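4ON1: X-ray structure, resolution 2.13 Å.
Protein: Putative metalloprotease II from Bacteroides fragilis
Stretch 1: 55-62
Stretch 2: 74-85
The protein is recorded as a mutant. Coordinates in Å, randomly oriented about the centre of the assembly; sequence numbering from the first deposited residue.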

# COMPACT_ATOMS: atom_id res chain seq x y z
N THR A 55 20.16 12.60 -10.38
CA THR A 55 19.79 13.11 -9.07
C THR A 55 18.28 13.13 -8.88
O THR A 55 17.52 13.32 -9.83
N THR A 56 17.85 12.92 -7.64
CA THR A 56 16.45 13.08 -7.29
C THR A 56 16.40 13.70 -5.91
O THR A 56 17.38 13.67 -5.17
N SER A 57 15.27 14.29 -5.56
CA SER A 57 15.11 14.82 -4.22
C SER A 57 13.92 14.14 -3.56
O SER A 57 12.94 13.83 -4.23
N ILE A 58 14.01 13.88 -2.26
CA ILE A 58 12.86 13.34 -1.52
C ILE A 58 12.77 13.98 -0.14
O ILE A 58 13.74 14.56 0.35
N LYS A 59 11.60 13.87 0.48
CA LYS A 59 11.46 14.28 1.86
C LYS A 59 10.49 13.36 2.57
O LYS A 59 9.72 12.62 1.94
N ALA A 60 10.54 13.39 3.90
CA ALA A 60 9.63 12.61 4.72
C ALA A 60 8.20 13.08 4.52
O ALA A 60 7.95 14.27 4.34
N ILE A 61 7.25 12.15 4.56
CA ILE A 61 5.83 12.48 4.44
C ILE A 61 5.23 12.72 5.81
O ILE A 61 5.36 11.88 6.71
N HIS A 62 4.57 13.86 5.98
CA HIS A 62 3.96 14.21 7.26
C HIS A 62 2.45 13.98 7.23
O HIS A 62 1.86 13.87 6.16
N TYR A 74 8.39 4.77 8.26
CA TYR A 74 8.37 6.11 7.70
C TYR A 74 8.22 6.08 6.18
O TYR A 74 8.73 5.19 5.50
N LEU A 75 7.47 7.05 5.66
CA LEU A 75 7.26 7.17 4.23
C LEU A 75 7.99 8.40 3.70
O LEU A 75 8.17 9.38 4.41
N PHE A 76 8.42 8.32 2.44
CA PHE A 76 9.14 9.42 1.81
C PHE A 76 8.62 9.57 0.40
O PHE A 76 8.14 8.59 -0.18
N GLU A 77 8.70 10.77 -0.16
CA GLU A 77 8.29 10.99 -1.53
C GLU A 77 9.10 12.09 -2.23
O GLU A 77 9.63 13.00 -1.58
N GLY A 78 9.18 11.98 -3.55
CA GLY A 78 9.79 12.97 -4.41
C GLY A 78 9.02 14.26 -4.44
O GLY A 78 7.80 14.27 -4.25
N GLN A 79 9.72 15.36 -4.66
CA GLN A 79 9.11 16.68 -4.59
C GLN A 79 8.25 17.11 -5.76
O GLN A 79 7.11 17.54 -5.56
N ASP A 80 8.77 17.01 -6.97
CA ASP A 80 8.06 17.55 -8.12
C ASP A 80 8.55 16.89 -9.39
O ASP A 80 9.71 17.06 -9.78
N LYS A 81 7.67 16.10 -10.01
CA LYS A 81 7.97 15.36 -11.24
C LYS A 81 9.01 14.26 -10.96
O LYS A 81 9.30 13.44 -11.82
N ASP A 82 9.55 14.30 -9.74
CA ASP A 82 10.52 13.33 -9.27
C ASP A 82 9.89 11.96 -9.40
O ASP A 82 10.51 11.01 -9.88
N SER A 83 8.63 11.88 -8.95
CA SER A 83 7.85 10.65 -8.97
C SER A 83 8.61 9.48 -8.35
O SER A 83 8.80 8.44 -8.97
N ILE A 84 9.07 9.68 -7.11
CA ILE A 84 9.73 8.63 -6.36
C ILE A 84 9.11 8.49 -4.96
O ILE A 84 8.68 9.48 -4.37
N ASN A 85 9.04 7.27 -4.45
CA ASN A 85 8.61 7.00 -3.09
C ASN A 85 9.62 6.09 -2.41
O ASN A 85 10.31 5.33 -3.09

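The strongest side-chain polar contact between the stretches lies where Ser57 meets Asp82. Ser57, with chi1 in p, donates from OG to OD2 of Asp82 at 2.8 Å. The same carboxylate oxygen accepts a weak bond from the Ser57 backbone, N to OD2 at 3.4 Å, and closes its own turn by accepting from Gln79 N, at 3.1 Å from OD2. A short acid suits this place, since from the m rotamer Asp82 reaches both the strand and its own turn. Its OD2 also lies 2.8 Å from Ser57 O. The turn is poorly ordered, so its details deserve some caution.

Farther along, the backbone pairing is antiparallel. Lys59 N donates to Glu77 O and Glu77 N to Lys59 O, each at 3.0 Å, and Ile61 N donates to Leu75 O at 2.9 Å. The ladder then passes to a water, which donates to Ile61 O and accepts from Leu75 N, both at 2.9 Å from the water oxygen, bridging the two backbones where direct pairing gives way.

The sheet sorts its side chains by alternation. Lys59 and Glu77, both p at chi1 and t at chi2, leave from one face. Lys59 NZ is 8.0 Å from Glu77 OE2, too far for a salt bridge; the lysine's aliphatic CG comes within 3.0 Å of Gln79 OE1, and Glu77 OE1 is satisfied elsewhere in the structure. The methylenes of Glu77 still serve packing, with CG 3.8 Å from Ile61 CG1. Ile61, in the mt rotamer, points toward the partner stretch and sets its CD1 3.7 Å from Leu75 CB.

Ile58, Ala60 and Phe76 share the other face, where the contacts are largely apolar. Ile58 adopts pt, and its two branches diverge: CD1 lies 4.0 Å from Phe76 CB, whereas CG2 meets Ile84 CG2 at 3.6 Å. This forked shape lets one buried residue touch both Phe76 and Ile84. Ala60 brings only a methyl group, its CB 4.1 Å from Phe76 CD1; the chi1 of Phe76 is m. Thr56, with chi1 in t, points toward stretch 2 and places OG1 3.5 Å from Ile84 CG2. Gly78 suits its place because a CB there would clash with Asp82 CB; its bare CA instead approaches Ser57 O at 3.3 Å in a CA-H...O contact.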

# COMPACT_ATOMS: atom_id res chain seq x y z
CB THR A 55 20.31 14.53 -8.83
OG1 THR A 55 19.79 15.40 -9.84
CG2 THR A 55 21.82 14.55 -8.88
CB THR A 56 15.69 11.75 -7.30
OG1 THR A 56 14.30 11.99 -7.07
CG2 THR A 56 16.23 10.82 -6.21
CB SER A 57 14.93 16.34 -4.25
OG SER A 57 13.61 16.68 -4.62
CB ILE A 58 12.93 11.80 -1.35
CG1 ILE A 58 14.05 11.41 -0.39
CG2 ILE A 58 13.07 11.09 -2.68
CD1 ILE A 58 14.06 9.92 -0.10
CB LYS A 59 10.97 15.72 1.99
CG LYS A 59 9.59 15.95 1.45
CD LYS A 59 9.13 17.38 1.72
CE LYS A 59 10.13 18.40 1.18
NZ LYS A 59 9.64 19.80 1.32
CB ALA A 60 10.03 12.71 6.18
CB ILE A 61 5.04 11.36 3.75
CG1 ILE A 61 5.57 11.13 2.33
CG2 ILE A 61 3.55 11.70 3.71
CD1 ILE A 61 4.85 10.03 1.59
CB HIS A 62 4.28 15.67 7.60
CG HIS A 62 5.75 15.97 7.60
ND1 HIS A 62 6.63 15.41 8.50
CD2 HIS A 62 6.50 16.75 6.79
CE1 HIS A 62 7.85 15.84 8.25
NE2 HIS A 62 7.80 16.66 7.21
CB TYR A 74 9.63 6.88 8.11
CG TYR A 74 9.81 6.98 9.62
CD1 TYR A 74 9.01 7.84 10.37
CD2 TYR A 74 10.76 6.21 10.28
CE1 TYR A 74 9.17 7.93 11.75
CE2 TYR A 74 10.92 6.30 11.66
CZ TYR A 74 10.12 7.16 12.39
OH TYR A 74 10.28 7.25 13.75
CB LEU A 75 5.76 7.28 3.90
CG LEU A 75 4.86 6.12 4.34
CD1 LEU A 75 3.42 6.33 3.87
CD2 LEU A 75 5.40 4.81 3.79
CB PHE A 76 10.65 9.17 1.79
CG PHE A 76 11.23 8.83 3.13
CD1 PHE A 76 11.86 9.80 3.89
CD2 PHE A 76 11.17 7.53 3.62
CE1 PHE A 76 12.42 9.50 5.12
CE2 PHE A 76 11.72 7.21 4.85
CZ PHE A 76 12.34 8.20 5.61
CB GLU A 77 6.80 11.34 -1.60
CG GLU A 77 6.45 12.70 -1.02
CD GLU A 77 4.95 12.96 -1.02
OE1 GLU A 77 4.20 12.19 -1.66
OE2 GLU A 77 4.51 13.94 -0.38
CB GLN A 79 10.22 17.71 -4.38
CG GLN A 79 10.64 17.74 -2.95
CD GLN A 79 9.44 17.62 -2.04
OE1 GLN A 79 9.23 16.58 -1.42
NE2 GLN A 79 8.65 18.68 -1.95
CB ASP A 80 8.27 19.08 -8.19
CG ASP A 80 7.60 19.71 -9.41
OD1 ASP A 80 6.65 19.11 -9.96
OD2 ASP A 80 8.03 20.82 -9.81
CB LYS A 81 8.43 16.30 -12.35
CG LYS A 81 7.34 17.29 -12.74
CD LYS A 81 7.72 18.14 -13.93
CE LYS A 81 6.67 19.22 -14.16
NZ LYS A 81 7.04 20.13 -15.27
CB ASP A 82 10.90 13.63 -7.81
CG ASP A 82 11.91 14.75 -7.68
OD1 ASP A 82 12.42 15.23 -8.72
OD2 ASP A 82 12.18 15.18 -6.54
CB SER A 83 7.43 10.31 -10.40
OG SER A 83 6.40 9.33 -10.41
CB ILE A 84 11.26 8.91 -6.26
CG1 ILE A 84 11.96 7.92 -5.33
CG2 ILE A 84 11.51 10.33 -5.79
CD1 ILE A 84 13.47 8.04 -5.35
CB ASN A 85 7.23 6.34 -3.04
CG ASN A 85 6.10 7.29 -3.41
OD1 ASN A 85 5.46 7.13 -4.45
ND2 ASN A 85 5.87 8.28 -2.56
O HOH W 1 6.29 9.23 7.22